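RNA-dependent RNA polymerase (Qualyub virus, PDB 6DWX) includes an OTU-like cysteine protease domain that probably removes ubiquitin, and possibly ubiquitin-like modifiers, from host proteins. Local coordinates at residues L111-I116 with T139-L144. Numbering follows the deposited sequence.
Sequences LKLTVI and TAINLL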
loop_
_atom_site.group_PDB
_atom_site.type_symbol
_atom_site.label_atom_id
_atom_site.label_comp_id
_atom_site.label_asym_id
_atom_site.label_seq_id
_atom_site.Cartn_x
_atom_site.Cartn_y
_atom_site.Cartn_z
ATOM N N LEU A 111 3.397 1.763 -11.108
ATOM C CA LEU A 111 4.848 1.803 -10.962
ATOM C C LEU A 111 5.548 0.506 -11.366
ATOM O O LEU A 111 6.784 0.469 -11.351
ATOM C CB LEU A 111 5.223 2.142 -9.515
ATOM C CG LEU A 111 4.574 3.367 -8.874
ATOM C CD1 LEU A 111 4.829 3.347 -7.375
ATOM C CD2 LEU A 111 5.104 4.655 -9.478
ATOM N N LYS A 112 4.809 -0.553 -11.712
ATOM C CA LYS A 112 5.393 -1.874 -11.999
ATOM C C LYS A 112 6.261 -2.339 -10.835
ATOM O O LYS A 112 7.382 -2.818 -11.011
ATOM C CB LYS A 112 6.187 -1.877 -13.320
ATOM C CG LYS A 112 5.378 -1.518 -14.607
ATOM C CD LYS A 112 3.882 -1.840 -14.427
ATOM C CE LYS A 112 3.195 -2.602 -15.582
ATOM N NZ LYS A 112 1.688 -2.599 -15.390
ATOM N N LEU A 113 5.715 -2.189 -9.629
ATOM C CA LEU A 113 6.386 -2.501 -8.374
ATOM C C LEU A 113 5.498 -3.429 -7.559
ATOM O O LEU A 113 4.285 -3.475 -7.746
ATOM C CB LEU A 113 6.647 -1.234 -7.536
ATOM C CG LEU A 113 7.883 -0.430 -7.899
ATOM C CD1 LEU A 113 7.973 0.832 -7.064
ATOM C CD2 LEU A 113 9.112 -1.319 -7.717
ATOM N N THR A 114 6.106 -4.142 -6.626
ATOM C CA THR A 114 5.347 -4.927 -5.673
ATOM C C THR A 114 5.064 -4.084 -4.421
ATOM O O THR A 114 5.907 -3.295 -3.979
ATOM C CB THR A 114 6.114 -6.215 -5.349
ATOM O OG1 THR A 114 6.221 -6.992 -6.551
ATOM C CG2 THR A 114 5.391 -7.051 -4.289
ATOM N N VAL A 115 3.847 -4.205 -3.898
ATOM C CA VAL A 115 3.424 -3.508 -2.691
ATOM C C VAL A 115 2.963 -4.559 -1.699
ATOM O O VAL A 115 2.215 -5.472 -2.065
ATOM C CB VAL A 115 2.307 -2.486 -2.982
ATOM C CG1 VAL A 115 1.866 -1.808 -1.692
ATOM C CG2 VAL A 115 2.789 -1.439 -4.007
ATOM N N ILE A 116 3.431 -4.456 -0.454
ATOM C CA ILE A 116 3.121 -5.440 0.580
ATOM C C ILE A 116 2.667 -4.729 1.849
ATOM O O ILE A 116 3.336 -3.802 2.326
ATOM C CB ILE A 116 4.319 -6.354 0.889
ATOM C CG1 ILE A 116 4.860 -6.984 -0.404
ATOM C CG2 ILE A 116 3.892 -7.435 1.912
ATOM C CD1 ILE A 116 6.080 -7.860 -0.196
ATOM N N THR A 139 12.506 -5.787 -3.054
ATOM C CA THR A 139 12.214 -4.833 -4.113
ATOM C C THR A 139 10.857 -4.153 -3.950
ATOM O O THR A 139 10.486 -3.342 -4.802
ATOM C CB THR A 139 12.240 -5.545 -5.484
ATOM O OG1 THR A 139 11.094 -6.428 -5.595
ATOM C CG2 THR A 139 13.488 -6.351 -5.623
ATOM N N ALA A 140 10.101 -4.481 -2.906
ATOM C CA ALA A 140 8.732 -4.020 -2.751
ATOM C C ALA A 140 8.668 -2.715 -1.957
ATOM O O ALA A 140 9.601 -2.333 -1.254
ATOM C CB ALA A 140 7.891 -5.103 -2.059
ATOM N N ILE A 141 7.546 -2.020 -2.094
ATOM C CA ILE A 141 7.145 -1.029 -1.101
ATOM C C ILE A 141 6.526 -1.808 0.055
ATOM O O ILE A 141 5.439 -2.375 -0.091
ATOM C CB ILE A 141 6.153 -0.013 -1.676
ATOM C CG1 ILE A 141 6.636 0.512 -3.029
ATOM C CG2 ILE A 141 5.897 1.114 -0.671
ATOM C CD1 ILE A 141 5.698 1.562 -3.627
ATOM N N ASN A 142 7.236 -1.874 1.185
ATOM C CA ASN A 142 6.781 -2.568 2.386
ATOM C C ASN A 142 6.167 -1.575 3.365
ATOM O O ASN A 142 6.800 -0.573 3.714
ATOM C CB ASN A 142 7.939 -3.288 3.068
ATOM C CG ASN A 142 8.547 -4.364 2.192
ATOM O OD1 ASN A 142 8.072 -5.507 2.177
ATOM N ND2 ASN A 142 9.602 -4.008 1.456
ATOM N N LEU A 143 4.951 -1.867 3.824
ATOM C CA LEU A 143 4.236 -1.014 4.764
ATOM C C LEU A 143 3.856 -1.812 6.002
ATOM O O LEU A 143 3.487 -2.990 5.908
ATOM C CB LEU A 143 2.971 -0.419 4.127
ATOM C CG LEU A 143 3.159 0.375 2.821
ATOM C CD1 LEU A 143 1.862 1.054 2.411
ATOM C CD2 LEU A 143 4.241 1.408 2.995
ATOM N N LEU A 144 3.960 -1.177 7.166
ATOM C CA LEU A 144 3.474 -1.761 8.407
ATOM C C LEU A 144 2.049 -1.257 8.602
ATOM O O LEU A 144 1.833 -0.058 8.800
ATOM C CB LEU A 144 4.374 -1.393 9.588
ATOM C CG LEU A 144 4.203 -2.260 10.840
ATOM C CD1 LEU A 144 4.875 -3.640 10.670
ATOM C CD2 LEU A 144 4.713 -1.540 12.085
HETATM O O HOH W 1 8.974 -4.421 -6.463
#
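Ile141 sends its CD1 methyl among Val115, Leu113 and Leu111, meeting Val115 CG2 and Leu113 CD1 each at 4.2 Å. With CG1 anti to the carbonyl carbon (chi1 -47°) and the chain extended beyond it, the tip runs back along the strand and ends between these side chains. Val115 and Ile141 run alongside each other from one face of the sheet, whereas Leu113 comes in across the isoleucine nearly perpendicularly; Phe49 of helix 41-51 touches both Leu113 and Ile141. On the opposite face, Ile116 lays CD1 against Ala140 CB at 3.8 Å and also borders the Asn142 amide, whose OD1 accepts from Trp118 NE1 while ND2 donates to Tyr137 O.

The backbones join by parallel pairing in the middle of the mixed sheet. Ile141 straddles Val115, its N donating to Thr114 O (2.8 Å) and its O accepting from Ile116 N (2.9 Å, 166° at the hydrogen); Leu143 N then binds Ile116 O at 2.9 Å. Ahead of these bonds a water accepts from Thr114 N (2.9 Å), though its approach to Thr139 O is too short to be read with confidence.

The direct bonds run from Thr114 O to Leu143 N and join the strands, while the side-chain contacts of Ile141 here are purely apolar. Across the sheet, the bonds from Trp118 and to Tyr137 satisfy the buried Asn142 amide and should fix its rotation.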